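Local coordinates for protein OBCA, Oxalate Biosynthetic Component A (Burkholderia glumae, PDB 4NNA) that belongs to a bacterial biosynthetic system and joins a distinct N-terminal domain to a magnesium-binding, TIM-barrel module of the beta-keto acid cleavage enzyme family, at residues D21-T26 against H152-H157; G53-P58 against W191-A196; H226-S231 against G247-Q252; E346-N351 against M376-V381. All coordinates share one frame; numbering follows the deposited sequence.

Contact 1: residues D21-T26 against H152-H157; sequences DPFEAT and HERQHH
A25 and T26 draw up beside the start of strand 155-159, where the CA atoms of A25 and H156 come within 5.0 Å, while a type I turn from D21 to E24, closed further by the Asx bond from F23 N to D21 OD2, sets F23 before R154. The F23 ring is held from two directions. R154 CD sits over one face, 3.9 Å from the F23 ring centroid; with R154 CG lodged between its backbone N and carbonyl carbon (chi1 70°) and the chain bent at chi3, the guanidinium continues across the rim, its plane 21° from that of the ring. At the far end, the edge of F23 meets the face of H152 in a T-shaped pair whose planes stand at 89°. R154 NH2 makes a weak bond to F23 O, and a water at the guanidinium edge links R154 NE to the same carbonyl. Deeper in, the A25 methyl packs over the face of H156, whose ND1 accepts from T26 N at 3.2 Å. T26 OG1 donates to H156 O at 2.7 Å. A second water takes the H156 N-H and donates to P22 O and E24 O. H157 NE2 bonds P22 O in the carbonyl plane at 3.1 Å, its ND1 being taken by W140 NE1. In H156 and H157 ND1 is the acceptor, which implies that both are probably neutral with the proton on NE2.

Contact 2: residues G53-P58 against W191-A196; sequences GWEVVP and WQAGKA
E55 and W191 form an antiparallel hydrogen-bonded pair that joins strand 55-57, an outer strand of a three-stranded sheet, to its central strand 189-191. Two backbone bonds close the pair, E55 N to W191 O at 2.9 Å and W191 N to E55 O at 2.8 Å. Their side chains leave the same face and run alongside each other: E55 CD lies 3.7 Å from W191 CE3, so the acid is laid by its aliphatic stem and carboxylate against the benzo part of the indole, the two planes 41° apart. V57 CG1 adds an apolar touch on W191 CB, and A193 CB lies over one face of the indole, toward its rim. Beyond the pair, W54 and Q192 cross at about a right angle. Q192 CB stands 3.5 Å above the centre of the six-membered ring of W54. With CG anti to the backbone N (chi1 177°) and a bend at chi2, the Q192 chain carries its amide along the same indole face toward NE1, where one water accepts from both W54 NE1 and Q192 NE2. Q192 NE2 also bonds D52 O, while at the other end of the amide OE1 takes the G194 N-H at 2.8 Å. A further water accepts from A193 N beside G53 O and W191 O. G53, with positive phi, is the C-prime residue of the Schellman motif ending helix 39-51, which thus feeds straight into strand 55-57, while strand 27-29 flanks strand 189-191 on its other edge and Y138 receives W191 NE1.

Contact 3: residues H226-S231 against G247-Q252; sequences HTRDLS and GSQRNQ. With MG (magnesium ion), chain B.
H226 and N251 meet where strand 222-229 of the TIM barrel picks up a short antiparallel partner, with R228 facing N251 as a non-hydrogen-bonded pair. The H226 ring points its ND1 at N251 OD1, 2.8 Å away and nearly straight (168°), the oxygen lying in the ring plane although the amide itself is turned 48° from it. This second-shell bond helps fix the rotation of the ring, whose NE2 binds the magnesium ion at 2.2 Å together with H224, E475 and three waters. R228 bends at chi2 and donates from NH1 to Q249 O at 2.8 Å; the bond lies in the carbonyl plane of Q249, but the oxygen is tilted from the guanidinium plane. R228 NE and NH2 go to G14 O and P17 O. D229 and R250 form a salt bridge with carboxylate and guanidinium almost perpendicular (89°). Its bond from R250 NH2 to D229 OD2 is weak, and R250 NH1 bonds Q252 OE1 at 2.7 Å. D229 OD1 accepts from S231 N, making an Asx turn, and also from S231 OG. T227 OG1 donates to Q252 O at 2.6 Å, in the carbonyl plane, and is also bonded by V254 N.

Contact 4: residues E346-N351 against M376-V381; sequences EVEVFN and MLVAGV
Selenomethionine M376 lies against two acids, E346 and E348. E348 runs beside it in the same direction and sets OE1 3.4 Å from M376 CB. E346 crosses it, with E346 OE2 3.4 Å from the methyl CE of M376; that methyl is brought round by bends at chi2 and chi3 of M376. Farther along, V378 CG2 stands over the centre of the F350 ring, 3.9 Å from the centroid and 11° off the ring normal, while V378 CG1 touches F350 CD2 near the rim. On the face opposite E348 and M376, L377 CD2 packs against V349 CB. Between these groups the two chains run in parallel as neighbouring strands of the TIM barrel, their axes 21° apart. M376 N bonds V347 O, V349 N bonds M376 O at 2.8 Å, and V378 N bonds V349 O at 3.0 Å. Past the strand ends, waters bridge from F350 O toward the carbonyls of V378 and V381. Strand 308-311 lies next to the acids, N275 ND2 holds E346 OE1, and the E348 side chain is about 6 Å from the bound magnesium ion. Strand 444-449 borders M376 and V378 through L449, and L377 reaches outward to V434 and L437 of helix 416-440. N351 then starts helix 352-358 as its N-cap, OD1 accepting from I354 N and ND2 bonding A315 O.

Overall arrangement
Contacts 1 and 2 lie in one region of the chain and touch directly: T26 O is 2.9 Å from Q192 N, a probable hydrogen bond, and W54 packs on the carbonyls of A25 and T26. Both are partly buried and use bridging waters, but contact 1 works through imidazoles and a guanidinium, contact 2 through indoles and a glutamine amide. Contacts 3 and 4 belong to the same barrel sheet, their centres about 23 Å apart, and both approach the magnesium ion. Contact 4 is buried and mixes parallel strand bonds, apolar packing and two buried acids; contact 3 is partly buried and has a salt bridge and a metal ligand. Contacts 4 and 1 lie on opposite sides of the chain's centre.

Contact 1: residues D21-T26 against H152-H157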
loop_
_atom_site.group_PDB
_atom_site.type_symbol
_atom_site.label_atom_id
_atom_site.label_comp_id
_atom_site.label_asym_id
_atom_site.label_seq_id
_atom_site.Cartn_x
_atom_site.Cartn_y
_atom_site.Cartn_z
ATOM N N ASP A 21 1.910 13.120 6.634
ATOM C CA ASP A 21 2.760 13.663 7.682
ATOM C C ASP A 21 1.913 13.776 8.941
ATOM O O ASP A 21 0.953 14.539 8.982
ATOM C CB ASP A 21 3.311 15.023 7.239
ATOM C CG ASP A 21 4.140 15.725 8.317
ATOM O OD1 ASP A 21 4.571 16.861 8.047
ATOM O OD2 ASP A 21 4.350 15.187 9.427
ATOM N N PRO A 22 2.251 12.985 9.970
ATOM C CA PRO A 22 1.442 12.957 11.193
ATOM C C PRO A 22 1.621 14.206 12.062
ATOM O O PRO A 22 0.919 14.345 13.059
ATOM C CB PRO A 22 1.961 11.711 11.925
ATOM C CG PRO A 22 3.361 11.535 11.429
ATOM C CD PRO A 22 3.319 11.967 9.984
ATOM N N PHE A 23 2.535 15.092 11.679
ATOM C CA PHE A 23 2.714 16.374 12.361
ATOM C C PHE A 23 1.776 17.455 11.833
ATOM O O PHE A 23 1.651 18.523 12.435
ATOM C CB PHE A 23 4.142 16.872 12.172
ATOM C CG PHE A 23 5.076 16.480 13.269
ATOM C CD1 PHE A 23 6.319 17.093 13.366
ATOM C CD2 PHE A 23 4.730 15.506 14.199
ATOM C CE1 PHE A 23 7.199 16.756 14.374
ATOM C CE2 PHE A 23 5.607 15.161 15.215
ATOM C CZ PHE A 23 6.847 15.789 15.299
ATOM N N GLU A 24 1.142 17.196 10.694
ATOM C CA GLU A 24 0.271 18.201 10.088
ATOM C C GLU A 24 -1.135 18.168 10.661
ATOM O O GLU A 24 -1.609 17.126 11.135
ATOM C CB GLU A 24 0.231 18.067 8.557
ATOM C CG GLU A 24 1.293 18.938 7.872
ATOM C CD GLU A 24 1.192 18.969 6.354
ATOM O OE1 GLU A 24 0.154 18.568 5.790
ATOM O OE2 GLU A 24 2.169 19.414 5.728
ATOM N N ALA A 25 -1.796 19.319 10.610
ATOM C CA ALA A 25 -3.185 19.433 11.036
ATOM C C ALA A 25 -4.046 18.431 10.270
ATOM O O ALA A 25 -3.823 18.206 9.086
ATOM C CB ALA A 25 -3.685 20.848 10.816
ATOM N N THR A 26 -5.008 17.824 10.960
ATOM C CA THR A 26 -5.877 16.815 10.357
ATOM C C THR A 26 -7.327 17.304 10.285
ATOM O O THR A 26 -8.221 16.566 9.871
ATOM C CB THR A 26 -5.816 15.463 11.126
ATOM O OG1 THR A 26 -6.178 15.649 12.504
ATOM C CG2 THR A 26 -4.418 14.855 11.057
ATOM N N HIS A 152 5.406 11.954 20.923
ATOM C CA HIS A 152 5.937 13.251 20.521
ATOM C C HIS A 152 5.281 14.350 21.342
ATOM O O HIS A 152 4.283 14.111 22.025
ATOM C CB HIS A 152 5.683 13.511 19.037
ATOM C CG HIS A 152 6.012 12.347 18.155
ATOM N ND1 HIS A 152 7.263 12.150 17.611
ATOM C CD2 HIS A 152 5.247 11.314 17.725
ATOM C CE1 HIS A 152 7.253 11.054 16.871
ATOM N NE2 HIS A 152 6.040 10.533 16.916
ATOM N N GLU A 153 5.828 15.558 21.256
ATOM C CA GLU A 153 5.351 16.660 22.082
ATOM C C GLU A 153 4.490 17.665 21.316
ATOM O O GLU A 153 4.160 18.731 21.840
ATOM C CB GLU A 153 6.531 17.342 22.782
ATOM C CG GLU A 153 7.311 16.372 23.676
ATOM C CD GLU A 153 8.412 17.033 24.480
ATOM O OE1 GLU A 153 9.103 17.921 23.933
ATOM O OE2 GLU A 153 8.590 16.653 25.659
ATOM N N ARG A 154 4.118 17.321 20.085
ATOM C CA ARG A 154 3.154 18.115 19.331
ATOM C C ARG A 154 2.235 17.192 18.544
ATOM O O ARG A 154 2.635 16.085 18.186
ATOM C CB ARG A 154 3.858 19.080 18.371
ATOM C CG ARG A 154 4.548 18.395 17.206
ATOM C CD ARG A 154 5.152 19.385 16.193
ATOM N NE ARG A 154 4.209 19.791 15.150
ATOM C CZ ARG A 154 4.572 20.404 14.027
ATOM N NH1 ARG A 154 5.855 20.673 13.814
ATOM N NH2 ARG A 154 3.664 20.740 13.116
ATOM N N GLN A 155 1.015 17.661 18.281
ATOM C CA GLN A 155 0.073 16.958 17.414
ATOM C C GLN A 155 -1.171 17.798 17.160
ATOM O O GLN A 155 -1.456 18.760 17.887
ATOM C CB GLN A 155 -0.338 15.603 18.014
ATOM C CG GLN A 155 -1.374 15.697 19.136
ATOM C CD GLN A 155 -1.342 14.500 20.074
ATOM O OE1 GLN A 155 -1.072 14.646 21.264
ATOM N NE2 GLN A 155 -1.618 13.312 19.543
ATOM N N HIS A 156 -1.910 17.417 16.121
ATOM C CA HIS A 156 -3.186 18.038 15.797
ATOM C C HIS A 156 -4.035 16.914 15.220
ATOM O O HIS A 156 -4.183 16.791 14.006
ATOM C CB HIS A 156 -2.990 19.168 14.781
ATOM C CG HIS A 156 -4.216 19.993 14.536
ATOM N ND1 HIS A 156 -5.201 19.621 13.646
ATOM C CD2 HIS A 156 -4.606 21.185 15.053
ATOM C CE1 HIS A 156 -6.147 20.546 13.623
ATOM N NE2 HIS A 156 -5.812 21.503 14.470
ATOM N N HIS A 157 -4.563 16.078 16.109
ATOM C CA HIS A 157 -5.245 14.855 15.714
ATOM C C HIS A 157 -6.749 14.909 15.971
ATOM O O HIS A 157 -7.192 15.208 17.084
ATOM C CB HIS A 157 -4.611 13.651 16.414
ATOM C CG HIS A 157 -3.214 13.348 15.955
ATOM N ND1 HIS A 157 -2.345 12.569 16.687
ATOM C CD2 HIS A 157 -2.538 13.718 14.840
ATOM C CE1 HIS A 157 -1.197 12.465 16.043
ATOM N NE2 HIS A 157 -1.285 13.157 14.921
HETATM O O HOH W 1 -0.673 16.400 13.816
HETATM O O HOH W 2 1.591 19.061 15.266
#

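Contact 2: residues G53-P58 against W191-A196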
loop_
_atom_site.group_PDB
_atom_site.type_symbol
_atom_site.label_atom_id
_atom_site.label_comp_id
_atom_site.label_asym_id
_atom_site.label_seq_id
_atom_site.Cartn_x
_atom_site.Cartn_y
_atom_site.Cartn_z
ATOM N N GLY A 53 -7.938 14.505 -0.751
ATOM C CA GLY A 53 -8.657 13.512 0.033
ATOM C C GLY A 53 -9.316 13.990 1.315
ATOM O O GLY A 53 -9.843 13.177 2.080
ATOM N N TRP A 54 -9.280 15.292 1.580
ATOM C CA TRP A 54 -10.002 15.816 2.734
ATOM C C TRP A 54 -11.492 15.648 2.471
ATOM O O TRP A 54 -11.929 15.688 1.314
ATOM C CB TRP A 54 -9.697 17.296 2.948
ATOM C CG TRP A 54 -8.301 17.590 3.431
ATOM C CD1 TRP A 54 -7.142 17.494 2.714
ATOM C CD2 TRP A 54 -7.931 18.053 4.734
ATOM N NE1 TRP A 54 -6.071 17.870 3.494
ATOM C CE2 TRP A 54 -6.529 18.220 4.738
ATOM C CE3 TRP A 54 -8.651 18.342 5.900
ATOM C CZ2 TRP A 54 -5.830 18.647 5.871
ATOM C CZ3 TRP A 54 -7.961 18.776 7.017
ATOM C CH2 TRP A 54 -6.561 18.920 6.998
ATOM N N GLU A 55 -12.274 15.460 3.527
ATOM C CA GLU A 55 -13.717 15.351 3.355
ATOM C C GLU A 55 -14.467 16.281 4.300
ATOM O O GLU A 55 -14.018 16.558 5.424
ATOM C CB GLU A 55 -14.194 13.894 3.492
ATOM C CG GLU A 55 -13.895 13.256 4.839
ATOM C CD GLU A 55 -14.190 11.764 4.863
ATOM O OE1 GLU A 55 -15.384 11.400 5.007
ATOM O OE2 GLU A 55 -13.223 10.965 4.752
ATOM N N VAL A 56 -15.602 16.783 3.820
ATOM C CA VAL A 56 -16.448 17.676 4.601
ATOM C C VAL A 56 -17.128 16.910 5.734
ATOM O O VAL A 56 -17.690 15.845 5.509
ATOM C CB VAL A 56 -17.516 18.351 3.705
ATOM C CG1 VAL A 56 -18.537 19.106 4.550
ATOM C CG2 VAL A 56 -16.850 19.281 2.686
ATOM N N VAL A 57 -17.055 17.449 6.950
ATOM C CA VAL A 57 -17.710 16.845 8.105
ATOM C C VAL A 57 -18.514 17.893 8.877
ATOM O O VAL A 57 -18.100 19.054 8.966
ATOM C CB VAL A 57 -16.685 16.187 9.087
ATOM C CG1 VAL A 57 -16.066 14.925 8.497
ATOM C CG2 VAL A 57 -15.608 17.188 9.500
ATOM N N PRO A 58 -19.657 17.486 9.454
ATOM C CA PRO A 58 -20.426 18.399 10.309
ATOM C C PRO A 58 -19.764 18.545 11.678
ATOM O O PRO A 58 -18.698 17.975 11.903
ATOM C CB PRO A 58 -21.772 17.682 10.456
ATOM C CG PRO A 58 -21.446 16.237 10.325
ATOM C CD PRO A 58 -20.311 16.167 9.324
ATOM N N TRP A 191 -11.903 17.277 7.174
ATOM C CA TRP A 191 -11.167 16.211 7.849
ATOM C C TRP A 191 -10.235 15.442 6.908
ATOM O O TRP A 191 -10.657 14.962 5.855
ATOM C CB TRP A 191 -12.162 15.228 8.464
ATOM C CG TRP A 191 -11.559 14.012 9.092
ATOM C CD1 TRP A 191 -10.418 13.947 9.843
ATOM C CD2 TRP A 191 -12.070 12.676 9.022
ATOM N NE1 TRP A 191 -10.195 12.651 10.253
ATOM C CE2 TRP A 191 -11.191 11.851 9.758
ATOM C CE3 TRP A 191 -13.183 12.094 8.407
ATOM C CZ2 TRP A 191 -11.395 10.474 9.897
ATOM C CZ3 TRP A 191 -13.380 10.728 8.544
ATOM C CH2 TRP A 191 -12.489 9.933 9.280
ATOM N N GLN A 192 -8.969 15.317 7.306
ATOM C CA GLN A 192 -8.028 14.454 6.591
ATOM C C GLN A 192 -7.949 13.104 7.288
ATOM O O GLN A 192 -7.196 12.928 8.251
ATOM C CB GLN A 192 -6.638 15.091 6.516
ATOM C CG GLN A 192 -5.565 14.214 5.838
ATOM C CD GLN A 192 -5.999 13.672 4.477
ATOM O OE1 GLN A 192 -6.665 12.644 4.395
ATOM N NE2 GLN A 192 -5.608 14.355 3.406
ATOM N N ALA A 193 -8.735 12.155 6.798
ATOM C CA ALA A 193 -8.788 10.822 7.376
ATOM C C ALA A 193 -7.521 10.026 7.098
ATOM O O ALA A 193 -7.182 9.105 7.842
ATOM C CB ALA A 193 -9.983 10.077 6.821
ATOM N N GLY A 194 -6.834 10.363 6.011
ATOM C CA GLY A 194 -5.692 9.578 5.573
ATOM C C GLY A 194 -6.096 8.196 5.079
ATOM O O GLY A 194 -5.402 7.206 5.337
ATOM N N LYS A 195 -7.225 8.120 4.380
ATOM C CA LYS A 195 -7.643 6.855 3.789
ATOM C C LYS A 195 -6.625 6.480 2.737
ATOM O O LYS A 195 -6.199 7.332 1.950
ATOM C CB LYS A 195 -9.030 6.957 3.160
ATOM C CG LYS A 195 -10.163 6.587 4.108
ATOM C CD LYS A 195 -11.484 6.441 3.352
ATOM C CE LYS A 195 -12.674 6.347 4.310
ATOM N NZ LYS A 195 -13.978 6.678 3.649
ATOM N N ALA A 196 -6.222 5.212 2.749
ATOM C CA ALA A 196 -5.143 4.715 1.901
ATOM C C ALA A 196 -3.845 5.508 2.095
ATOM O O ALA A 196 -3.053 5.660 1.158
ATOM C CB ALA A 196 -5.569 4.702 0.424
HETATM O O HOH W 3 -10.485 12.410 4.659
HETATM O O HOH W 4 -3.257 16.628 3.048
#

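Contact 3: residues H226-S231 against G247-Q252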
loop_
_atom_site.group_PDB
_atom_site.type_symbol
_atom_site.label_atom_id
_atom_site.label_comp_id
_atom_site.label_asym_id
_atom_site.label_seq_id
_atom_site.Cartn_x
_atom_site.Cartn_y
_atom_site.Cartn_z
ATOM N N HIS A 226 8.407 1.465 -7.093
ATOM C CA HIS A 226 7.767 2.512 -7.886
ATOM C C HIS A 226 8.475 3.802 -7.485
ATOM O O HIS A 226 9.108 3.853 -6.431
ATOM C CB HIS A 226 6.284 2.660 -7.524
ATOM C CG HIS A 226 5.402 1.574 -8.057
ATOM N ND1 HIS A 226 4.338 1.827 -8.899
ATOM C CD2 HIS A 226 5.411 0.231 -7.862
ATOM C CE1 HIS A 226 3.740 0.693 -9.209
ATOM N NE2 HIS A 226 4.370 -0.291 -8.590
ATOM N N THR A 227 8.353 4.832 -8.317
ATOM C CA THR A 227 8.694 6.193 -7.926
ATOM C C THR A 227 7.461 7.081 -8.027
ATOM O O THR A 227 6.449 6.683 -8.619
ATOM C CB THR A 227 9.822 6.775 -8.789
ATOM O OG1 THR A 227 9.520 6.554 -10.171
ATOM C CG2 THR A 227 11.141 6.098 -8.437
ATOM N N ARG A 228 7.552 8.276 -7.441
ATOM C CA ARG A 228 6.429 9.211 -7.387
ATOM C C ARG A 228 6.862 10.622 -7.797
ATOM O O ARG A 228 7.980 11.050 -7.516
ATOM C CB ARG A 228 5.842 9.257 -5.973
ATOM C CG ARG A 228 5.374 7.919 -5.438
ATOM C CD ARG A 228 4.199 7.346 -6.255
ATOM N NE ARG A 228 3.572 6.232 -5.545
ATOM C CZ ARG A 228 2.618 6.382 -4.627
ATOM N NH1 ARG A 228 2.164 7.597 -4.311
ATOM N NH2 ARG A 228 2.110 5.322 -4.017
ATOM N N ASP A 229 5.973 11.342 -8.467
ATOM C CA ASP A 229 6.286 12.700 -8.904
ATOM C C ASP A 229 5.736 13.676 -7.874
ATOM O O ASP A 229 4.524 13.769 -7.684
ATOM C CB ASP A 229 5.692 12.944 -10.297
ATOM C CG ASP A 229 5.738 14.407 -10.729
ATOM O OD1 ASP A 229 6.533 15.189 -10.181
ATOM O OD2 ASP A 229 4.975 14.759 -11.651
ATOM N N LEU A 230 6.633 14.380 -7.188
ATOM C CA LEU A 230 6.227 15.301 -6.129
ATOM C C LEU A 230 6.342 16.750 -6.578
ATOM O O LEU A 230 6.349 17.657 -5.748
ATOM C CB LEU A 230 7.083 15.103 -4.878
ATOM C CG LEU A 230 7.305 13.686 -4.352
ATOM C CD1 LEU A 230 8.039 13.727 -3.011
ATOM C CD2 LEU A 230 5.999 12.951 -4.209
ATOM N N SER A 231 6.430 16.969 -7.886
ATOM C CA SER A 231 6.654 18.311 -8.414
ATOM C C SER A 231 5.499 19.291 -8.142
ATOM O O SER A 231 5.711 20.499 -8.168
ATOM C CB SER A 231 6.956 18.252 -9.917
ATOM O OG SER A 231 5.835 17.769 -10.638
ATOM N N GLY A 247 -0.703 17.779 -2.708
ATOM C CA GLY A 247 0.043 17.337 -3.878
ATOM C C GLY A 247 -0.394 15.951 -4.329
ATOM O O GLY A 247 -0.875 15.158 -3.521
ATOM N N SER A 248 -0.214 15.649 -5.614
ATOM C CA SER A 248 -0.726 14.402 -6.183
ATOM C C SER A 248 -0.017 13.135 -5.697
ATOM O O SER A 248 -0.644 12.076 -5.638
ATOM C CB SER A 248 -0.670 14.440 -7.712
ATOM O OG SER A 248 0.679 14.428 -8.173
ATOM N N GLN A 249 1.276 13.243 -5.367
ATOM C CA GLN A 249 2.121 12.064 -5.115
ATOM C C GLN A 249 1.903 11.021 -6.208
ATOM O O GLN A 249 1.886 9.816 -5.941
ATOM C CB GLN A 249 1.840 11.447 -3.734
ATOM C CG GLN A 249 2.158 12.359 -2.547
ATOM C CD GLN A 249 1.903 11.672 -1.214
ATOM O OE1 GLN A 249 2.182 10.477 -1.053
ATOM N NE2 GLN A 249 1.362 12.420 -0.252
ATOM N N ARG A 250 1.728 11.496 -7.439
ATOM C CA ARG A 250 1.283 10.637 -8.535
ATOM C C ARG A 250 2.317 9.585 -8.925
ATOM O O ARG A 250 3.500 9.881 -9.054
ATOM C CB ARG A 250 0.910 11.481 -9.754
ATOM C CG ARG A 250 0.312 10.697 -10.909
ATOM C CD ARG A 250 0.021 11.635 -12.075
ATOM N NE ARG A 250 1.146 12.548 -12.297
ATOM C CZ ARG A 250 2.119 12.335 -13.180
ATOM N NH1 ARG A 250 2.106 11.247 -13.949
ATOM N NH2 ARG A 250 3.102 13.213 -13.305
ATOM N N ASN A 251 1.849 8.356 -9.094
ATOM C CA ASN A 251 2.681 7.288 -9.626
ATOM C C ASN A 251 3.284 7.686 -10.965
ATOM O O ASN A 251 2.559 8.002 -11.900
ATOM C CB ASN A 251 1.874 6.010 -9.811
ATOM C CG ASN A 251 2.748 4.844 -10.196
ATOM O OD1 ASN A 251 3.663 4.491 -9.455
ATOM N ND2 ASN A 251 2.494 4.250 -11.368
ATOM N N GLN A 252 4.610 7.669 -11.054
ATOM C CA GLN A 252 5.276 8.050 -12.288
ATOM C C GLN A 252 6.648 7.409 -12.314
ATOM O O GLN A 252 7.294 7.264 -11.269
ATOM C CB GLN A 252 5.401 9.578 -12.356
ATOM C CG GLN A 252 6.118 10.110 -13.586
ATOM C CD GLN A 252 5.369 9.790 -14.860
ATOM O OE1 GLN A 252 4.320 10.375 -15.136
ATOM N NE2 GLN A 252 5.887 8.839 -15.630
HETATM MG MG MG B . 3.730 -2.400 -8.619
HETATM O O HOH W 5 6.532 4.186 -10.789
HETATM O O HOH W 6 3.858 -2.915 -11.118
HETATM O O HOH W 7 1.622 -1.538 -9.174
HETATM O O HOH W 8 2.885 -4.289 -8.999
#

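Contact 4: residues E346-N351 against M376-V381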
loop_
_atom_site.group_PDB
_atom_site.type_symbol
_atom_site.label_atom_id
_atom_site.label_comp_id
_atom_site.label_asym_id
_atom_site.label_seq_id
_atom_site.Cartn_x
_atom_site.Cartn_y
_atom_site.Cartn_z
ATOM N N GLU A 346 9.144 -9.970 -14.739
ATOM C CA GLU A 346 8.233 -10.627 -13.823
ATOM C C GLU A 346 6.839 -10.468 -14.391
ATOM O O GLU A 346 6.324 -9.345 -14.493
ATOM C CB GLU A 346 8.274 -10.033 -12.420
ATOM C CG GLU A 346 7.179 -10.629 -11.529
ATOM C CD GLU A 346 7.196 -10.103 -10.108
ATOM O OE1 GLU A 346 6.778 -8.949 -9.892
ATOM O OE2 GLU A 346 7.601 -10.860 -9.200
ATOM N N VAL A 347 6.224 -11.584 -14.762
ATOM C CA VAL A 347 4.915 -11.510 -15.391
ATOM C C VAL A 347 3.864 -11.220 -14.335
ATOM O O VAL A 347 3.613 -12.041 -13.445
ATOM C CB VAL A 347 4.565 -12.800 -16.135
ATOM C CG1 VAL A 347 3.176 -12.691 -16.760
ATOM C CG2 VAL A 347 5.627 -13.091 -17.203
ATOM N N GLU A 348 3.262 -10.043 -14.424
ATOM C CA GLU A 348 2.224 -9.667 -13.485
ATOM C C GLU A 348 0.903 -10.233 -13.955
ATOM O O GLU A 348 0.301 -9.740 -14.918
ATOM C CB GLU A 348 2.129 -8.153 -13.367
ATOM C CG GLU A 348 3.471 -7.493 -13.194
ATOM C CD GLU A 348 4.159 -7.936 -11.934
ATOM O OE1 GLU A 348 3.459 -8.281 -10.955
ATOM O OE2 GLU A 348 5.405 -7.945 -11.922
ATOM N N VAL A 349 0.460 -11.285 -13.283
ATOM C CA VAL A 349 -0.737 -11.992 -13.704
ATOM C C VAL A 349 -1.945 -11.328 -13.078
ATOM O O VAL A 349 -2.396 -11.719 -12.005
ATOM C CB VAL A 349 -0.668 -13.462 -13.299
ATOM C CG1 VAL A 349 -1.817 -14.244 -13.936
ATOM C CG2 VAL A 349 0.684 -14.053 -13.700
ATOM N N PHE A 350 -2.465 -10.301 -13.740
ATOM C CA PHE A 350 -3.612 -9.564 -13.205
ATOM C C PHE A 350 -4.930 -10.269 -13.523
ATOM O O PHE A 350 -5.915 -10.123 -12.795
ATOM C CB PHE A 350 -3.690 -8.168 -13.828
ATOM C CG PHE A 350 -2.715 -7.171 -13.269
ATOM C CD1 PHE A 350 -1.493 -6.958 -13.884
ATOM C CD2 PHE A 350 -3.052 -6.396 -12.161
ATOM C CE1 PHE A 350 -0.602 -6.015 -13.391
ATOM C CE2 PHE A 350 -2.171 -5.447 -11.658
ATOM C CZ PHE A 350 -0.942 -5.254 -12.278
ATOM N N ASN A 351 -4.960 -11.003 -14.633
ATOM C CA ASN A 351 -6.235 -11.451 -15.211
ATOM C C ASN A 351 -6.079 -12.687 -16.084
ATOM O O ASN A 351 -4.958 -13.062 -16.427
ATOM C CB ASN A 351 -6.895 -10.298 -16.006
ATOM C CG ASN A 351 -5.989 -9.736 -17.106
ATOM O OD1 ASN A 351 -5.333 -10.487 -17.832
ATOM N ND2 ASN A 351 -5.965 -8.406 -17.241
HETATM N N MSE A 376 3.830 -13.355 -10.940
HETATM C CA MSE A 376 3.271 -12.810 -9.718
HETATM C C MSE A 376 1.765 -12.804 -9.882
HETATM O O MSE A 376 1.230 -12.086 -10.736
HETATM C CB MSE A 376 3.781 -11.371 -9.489
HETATM C CG MSE A 376 3.075 -10.647 -8.348
HETATM SE SE MSE A 376 3.484 -11.472 -6.605
HETATM C CE MSE A 376 5.401 -11.125 -6.608
ATOM N N LEU A 377 1.075 -13.615 -9.085
ATOM C CA LEU A 377 -0.380 -13.655 -9.132
ATOM C C LEU A 377 -0.948 -12.439 -8.404
ATOM O O LEU A 377 -0.811 -12.320 -7.184
ATOM C CB LEU A 377 -0.895 -14.948 -8.485
ATOM C CG LEU A 377 -0.268 -16.242 -9.006
ATOM C CD1 LEU A 377 -0.794 -17.422 -8.223
ATOM C CD2 LEU A 377 -0.555 -16.436 -10.486
ATOM N N VAL A 378 -1.563 -11.523 -9.147
ATOM C CA VAL A 378 -2.197 -10.358 -8.527
ATOM C C VAL A 378 -3.591 -10.786 -8.087
ATOM O O VAL A 378 -4.592 -10.433 -8.707
ATOM C CB VAL A 378 -2.275 -9.167 -9.501
ATOM C CG1 VAL A 378 -2.685 -7.902 -8.763
ATOM C CG2 VAL A 378 -0.920 -8.970 -10.186
ATOM N N ALA A 379 -3.644 -11.575 -7.019
ATOM C CA ALA A 379 -4.897 -12.191 -6.583
ATOM C C ALA A 379 -5.744 -11.243 -5.738
ATOM O O ALA A 379 -5.213 -10.401 -5.010
ATOM C CB ALA A 379 -4.612 -13.496 -5.819
ATOM N N GLY A 380 -7.063 -11.370 -5.837
ATOM C CA GLY A 380 -7.940 -10.594 -4.978
ATOM C C GLY A 380 -8.339 -9.234 -5.516
ATOM O O GLY A 380 -9.150 -8.533 -4.904
ATOM N N VAL A 381 -7.778 -8.859 -6.662
ATOM C CA VAL A 381 -8.058 -7.552 -7.256
ATOM C C VAL A 381 -8.962 -7.706 -8.472
ATOM O O VAL A 381 -8.579 -8.344 -9.451
ATOM C CB VAL A 381 -6.752 -6.828 -7.658
ATOM C CG1 VAL A 381 -7.054 -5.507 -8.363
ATOM C CG2 VAL A 381 -5.876 -6.584 -6.428
HETATM O O HOH W 9 -7.354 -10.722 -10.559
HETATM O O HOH W 10 -5.490 -8.276 -10.707
#